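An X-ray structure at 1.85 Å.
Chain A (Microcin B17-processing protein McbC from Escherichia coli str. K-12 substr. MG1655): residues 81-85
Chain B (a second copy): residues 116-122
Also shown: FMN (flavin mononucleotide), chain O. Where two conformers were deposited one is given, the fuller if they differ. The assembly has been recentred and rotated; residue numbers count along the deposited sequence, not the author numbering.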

ATOM      1  N   GLU A  81     -14.648  40.524   2.646  1.00 42.98           N
ATOM      2  CA  GLU A  81     -14.094  39.529   3.556  1.00 42.02           C
ATOM      3  C   GLU A  81     -15.040  38.330   3.636  1.00 40.73           C
ATOM      4  O   GLU A  81     -16.255  38.487   3.751  1.00 41.23           O
ATOM      5  CB  GLU A  81     -13.881  40.135   4.961  1.00 42.39           C
ATOM      6  N   ARG A  82     -14.483  37.128   3.564  1.00 39.73           N
ATOM      7  CA  ARG A  82     -15.257  35.920   3.814  1.00 38.73           C
ATOM      8  C   ARG A  82     -15.692  35.979   5.265  1.00 39.41           C
ATOM      9  O   ARG A  82     -14.870  36.319   6.134  1.00 40.55           O
ATOM     10  CB  ARG A  82     -14.408  34.667   3.581  1.00 36.78           C
ATOM     11  CG  ARG A  82     -15.112  33.365   3.904  1.00 35.75           C
ATOM     12  CD  ARG A  82     -14.252  32.174   3.544  1.00 34.55           C
ATOM     13  NE  ARG A  82     -12.983  32.135   4.263  1.00 33.87           N
ATOM     14  CZ  ARG A  82     -12.779  31.555   5.435  1.00 33.56           C
ATOM     15  NH1 ARG A  82     -13.770  30.940   6.089  1.00 33.67           N
ATOM     16  NH2 ARG A  82     -11.569  31.601   5.974  1.00 33.43           N
ATOM     17  N   LEU A  83     -16.966  35.670   5.530  1.00 39.33           N
ATOM     18  CA  LEU A  83     -17.478  35.670   6.916  1.00 39.99           C
ATOM     19  C   LEU A  83     -16.791  34.570   7.736  1.00 38.55           C
ATOM     20  O   LEU A  83     -16.456  33.509   7.168  1.00 35.77           O
ATOM     21  CB  LEU A  83     -18.996  35.451   6.944  1.00 40.76           C
ATOM     22  CG  LEU A  83     -19.862  36.526   6.264  1.00 42.56           C
ATOM     23  CD1 LEU A  83     -21.298  36.032   6.122  1.00 43.14           C
ATOM     24  CD2 LEU A  83     -19.842  37.833   7.030  1.00 43.87           C
ATOM     25  N   PRO A  84     -16.614  34.796   9.072  1.00 38.80           N
ATOM     26  CA  PRO A  84     -16.168  33.708   9.940  1.00 37.54           C
ATOM     27  C   PRO A  84     -17.085  32.496   9.780  1.00 36.59           C
ATOM     28  O   PRO A  84     -18.288  32.671   9.544  1.00 35.77           O
ATOM     29  CB  PRO A  84     -16.270  34.306  11.343  1.00 39.28           C
ATOM     30  CG  PRO A  84     -16.167  35.785  11.159  1.00 40.31           C
ATOM     31  CD  PRO A  84     -16.773  36.064   9.819  1.00 40.27           C
ATOM     32  N   SER A  85     -16.504  31.285   9.803  1.00 35.00           N
ATOM     33  CA  SER A  85     -17.294  30.061   9.704  1.00 34.29           C
ATOM     34  C   SER A  85     -18.242  30.004  10.901  1.00 35.28           C
ATOM     35  O   SER A  85     -17.843  30.353  12.004  1.00 35.60           O
ATOM     36  CB  SER A  85     -16.409  28.822   9.672  1.00 33.24           C
ATOM     37  OG  SER A  85     -15.631  28.773   8.472  1.00 32.53           O
TER
ATOM     38  N   VAL B 116      -5.275  38.047   9.267  1.00 43.86           N
ATOM     39  CA  VAL B 116      -4.769  36.731   8.867  1.00 42.32           C
ATOM     40  C   VAL B 116      -5.829  35.745   8.339  1.00 41.32           C
ATOM     41  O   VAL B 116      -5.498  34.566   8.088  1.00 40.22           O
ATOM     42  CB  VAL B 116      -3.967  36.066  10.005  1.00 42.58           C
ATOM     43  CG1 VAL B 116      -2.878  37.020  10.494  1.00 44.20           C
ATOM     44  CG2 VAL B 116      -4.888  35.598  11.146  1.00 42.55           C
ATOM     45  N   ARG B 117      -7.076  36.185   8.201  0.50 41.18           N
ATOM     46  CA  ARG B 117      -8.087  35.330   7.603  0.50 39.74           C
ATOM     47  C   ARG B 117      -7.904  35.363   6.080  0.50 38.83           C
ATOM     48  O   ARG B 117      -7.327  36.308   5.541  0.50 39.59           O
ATOM     49  CB  ARG B 117      -9.473  35.751   8.069  0.50 40.53           C
ATOM     50  CG  ARG B 117      -9.606  35.632   9.596  0.50 40.92           C
ATOM     51  CD  ARG B 117     -11.046  35.653  10.088  0.50 41.05           C
ATOM     52  NE  ARG B 117     -11.882  34.691   9.378  0.50 40.11           N
ATOM     53  CZ  ARG B 117     -12.749  35.032   8.436  0.50 40.17           C
ATOM     54  NH1 ARG B 117     -12.884  36.305   8.100  0.50 41.21           N
ATOM     55  NH2 ARG B 117     -13.471  34.115   7.826  0.50 39.31           N
ATOM     56  N   ARG B 118      -8.277  34.278   5.415  1.00 37.20           N
ATOM     57  CA  ARG B 118      -8.232  34.182   3.953  1.00 36.02           C
ATOM     58  C   ARG B 118      -9.624  33.945   3.388  1.00 34.93           C
ATOM     59  O   ARG B 118     -10.518  33.502   4.106  1.00 33.79           O
ATOM     60  CB  ARG B 118      -7.327  33.028   3.560  1.00 35.65           C
ATOM     61  CG  ARG B 118      -5.947  33.118   4.168  1.00 35.52           C
ATOM     62  CD  ARG B 118      -5.043  32.036   3.599  1.00 33.90           C
ATOM     63  NE  ARG B 118      -3.949  31.776   4.513  1.00 34.22           N
ATOM     64  CZ  ARG B 118      -2.839  31.112   4.226  1.00 33.74           C
ATOM     65  NH1 ARG B 118      -2.636  30.580   3.021  1.00 33.38           N
ATOM     66  NH2 ARG B 118      -1.929  30.974   5.184  1.00 34.95           N
ATOM     67  N   PRO B 119      -9.811  34.213   2.084  1.00 35.00           N
ATOM     68  CA  PRO B 119     -11.118  34.013   1.430  1.00 34.26           C
ATOM     69  C   PRO B 119     -11.483  32.551   1.162  1.00 32.83           C
ATOM     70  O   PRO B 119     -12.448  32.289   0.438  1.00 31.99           O
ATOM     71  CB  PRO B 119     -10.974  34.791   0.113  1.00 34.96           C
ATOM     72  CG  PRO B 119      -9.518  34.820  -0.155  1.00 34.94           C
ATOM     73  CD  PRO B 119      -8.836  34.851   1.172  1.00 35.29           C
ATOM     74  N   TYR B 120     -10.714  31.614   1.726  1.00 31.48           N
ATOM     75  CA  TYR B 120     -11.035  30.188   1.654  1.00 30.98           C
ATOM     76  C   TYR B 120     -10.687  29.588   3.016  1.00 30.96           C
ATOM     77  O   TYR B 120      -9.710  29.998   3.649  1.00 31.23           O
ATOM     78  CB  TYR B 120     -10.307  29.494   0.491  1.00 30.10           C
ATOM     79  CG  TYR B 120      -8.799  29.543   0.575  1.00 29.62           C
ATOM     80  CD1 TYR B 120      -8.090  30.685   0.210  1.00 29.97           C
ATOM     81  CD2 TYR B 120      -8.082  28.436   1.029  1.00 28.37           C
ATOM     82  CE1 TYR B 120      -6.711  30.733   0.311  1.00 29.56           C
ATOM     83  CE2 TYR B 120      -6.711  28.472   1.129  1.00 28.20           C
ATOM     84  CZ  TYR B 120      -6.027  29.616   0.780  1.00 29.09           C
ATOM     85  OH  TYR B 120      -4.653  29.626   0.905  1.00 29.61           O
ATOM     86  N   PRO B 121     -11.514  28.650   3.495  1.00 30.92           N
ATOM     87  CA  PRO B 121     -11.247  28.022   4.790  1.00 30.43           C
ATOM     88  C   PRO B 121     -10.176  26.932   4.695  1.00 29.42           C
ATOM     89  O   PRO B 121      -9.738  26.575   3.605  1.00 28.87           O
ATOM     90  CB  PRO B 121     -12.617  27.432   5.154  1.00 30.92           C
ATOM     91  CG  PRO B 121     -13.167  27.008   3.827  1.00 30.74           C
ATOM     92  CD  PRO B 121     -12.664  28.020   2.815  1.00 30.76           C
ATOM     93  N   SER B 122      -9.741  26.416   5.839  1.00 29.33           N
ATOM     94  CA  SER B 122      -8.754  25.327   5.874  1.00 29.10           C
ATOM     95  C   SER B 122      -8.888  24.549   7.175  1.00 29.26           C
ATOM     96  O   SER B 122      -9.041  25.152   8.249  1.00 28.83           O
ATOM     97  CB  SER B 122      -7.326  25.895   5.755  1.00 29.20           C
ATOM     98  OG  SER B 122      -6.354  24.882   5.890  1.00 27.85           O
TER
HETATM   99  N1  FMN O 401     -14.022  23.266  11.813  1.00 32.40           N
HETATM  100  C2  FMN O 401     -14.397  22.532  12.893  1.00 32.83           C
HETATM  101  O2  FMN O 401     -14.758  23.152  13.909  1.00 31.39           O
HETATM  102  N3  FMN O 401     -14.387  21.177  12.891  1.00 32.59           N
HETATM  103  C4  FMN O 401     -14.013  20.462  11.804  1.00 32.66           C
HETATM  104  O4  FMN O 401     -14.018  19.212  11.812  1.00 31.85           O
HETATM  105  C4A FMN O 401     -13.574  21.191  10.588  1.00 30.74           C
HETATM  106  N5  FMN O 401     -13.170  20.553   9.464  1.00 30.41           N
HETATM  107  C5A FMN O 401     -12.789  21.254   8.364  1.00 30.43           C
HETATM  108  C6  FMN O 401     -12.393  20.563   7.222  1.00 30.24           C
HETATM  109  C7  FMN O 401     -11.993  21.238   6.073  1.00 30.72           C
HETATM  110  C7M FMN O 401     -11.565  20.460   4.853  1.00 29.93           C
HETATM  111  C8  FMN O 401     -12.000  22.725   6.053  1.00 30.42           C
HETATM  112  C8M FMN O 401     -11.575  23.464   4.817  1.00 30.53           C
HETATM  113  C9  FMN O 401     -12.400  23.433   7.187  1.00 31.19           C
HETATM  114  C9A FMN O 401     -12.801  22.756   8.358  1.00 30.46           C
HETATM  115  N10 FMN O 401     -13.217  23.441   9.535  1.00 31.08           N
HETATM  116  C10 FMN O 401     -13.606  22.675  10.662  1.00 31.82           C
HETATM  117  C1' FMN O 401     -13.267  24.906   9.618  1.00 30.22           C
HETATM  118  C2' FMN O 401     -11.891  25.449   9.933  1.00 31.43           C
HETATM  119  O2' FMN O 401     -11.549  25.119  11.293  1.00 31.32           O
HETATM  120  C3' FMN O 401     -11.857  26.958   9.662  1.00 31.98           C
HETATM  121  O3' FMN O 401     -12.007  27.201   8.257  1.00 31.81           O
HETATM  122  C4' FMN O 401     -10.573  27.624  10.146  1.00 32.07           C
HETATM  123  O4' FMN O 401     -10.475  27.487  11.565  1.00 30.04           O
HETATM  124  C5' FMN O 401     -10.497  29.115   9.825  1.00 33.13           C
HETATM  125  O5' FMN O 401     -11.622  29.775  10.400  1.00 32.27           O
HETATM  126  P   FMN O 401     -12.644  30.612   9.494  1.00 34.54           P
HETATM  127  O1P FMN O 401     -13.243  29.643   8.502  1.00 33.53           O
HETATM  128  O2P FMN O 401     -13.661  31.111  10.501  1.00 34.57           O
HETATM  129  O3P FMN O 401     -11.752  31.668   8.918  1.00 32.35           O

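Neither stretch forms a regular helix or strand. Two loops, one from each copy of the protein, meet beside the phosphate of a flavin mononucleotide, and the CA atoms nearest each other are those of A:Arg82 and B:Pro119, 5.1 Å apart. The contact is small, burying 336 Å² in all, and most of it is the work of two arginines, each of which reaches across to the backbone of the other chain and to the phosphate.

Chain A enters with A:Glu81, whose side chain is modelled only to CB and makes no contact with chain B. The next residue, A:Arg82, is the centre of the pairing. Its CB points toward chain B, and chi1 and chi2 are both t, so the aliphatic part extends before chi3, at p, turns the guanidinium. The planar head offers several N-H groups along its edge, and they are shared between two kinds of acceptor. NE and NH2 of A:Arg82 both donate to the carbonyl O of B:Arg118, at 2.8 and 2.9 Å, a forked arrangement in which one oxygen serves two donors. Farther round the edge, NH1 donates to O1P of FMN at 2.8 Å with a nearly linear angle of 176°; NH2 also donates to O3P of FMN, at 3.0 Å and a more bent 136°. Arginine suits this place because one rigid, charged group can bind a neutral carbonyl and an anionic phosphate at once.

The faces of that guanidinium are covered as well. Over one lies the backbone leading from B:Tyr120 into B:Pro121, with CZ of A:Arg82 3.7 Å from N of B:Pro121; this proline nitrogen carries no hydrogen. Over the opposite face sits NH2 of B:Arg117, only 3.6 Å from NH1 of A:Arg82. Two positive groups this close would repel, but the phosphate lies beside both: B:Arg117 donates to the same O3P from NE at 3.1 Å and from NH2 at 3.2 Å. The shared anion offsets the like charges.

The backbone of A:Arg82 completes the exchange. Its carbonyl O accepts from NH1 of B:Arg117 at 2.8 Å and from NH2 of B:Arg117 at 3.1 Å, much as A:Arg82 grips the carbonyl of B:Arg118, though there with NE and NH2. Each arginine thus forks onto a main-chain oxygen of the other chain.

At A:Leu83 the side chain points away from chain B, and what it brings to the contact is its carbonyl O, 3.1 Å from NH2 of B:Arg117. A:Pro84 follows, with its CA over one face of the B:Arg117 guanidinium. Its imide nitrogen, with its lone pair delocalised into the carbonyl, is a poor acceptor for the nearby arginine, and the residue contributes packing.

A:Ser85 makes no direct contact with chain B but binds the phosphate, donating from N to O2P of FMN at 2.9 Å and from OG to O1P at 2.5 Å. Its short hydroxyl fits where the backbone itself approaches the phosphate. The anion therefore links both chains.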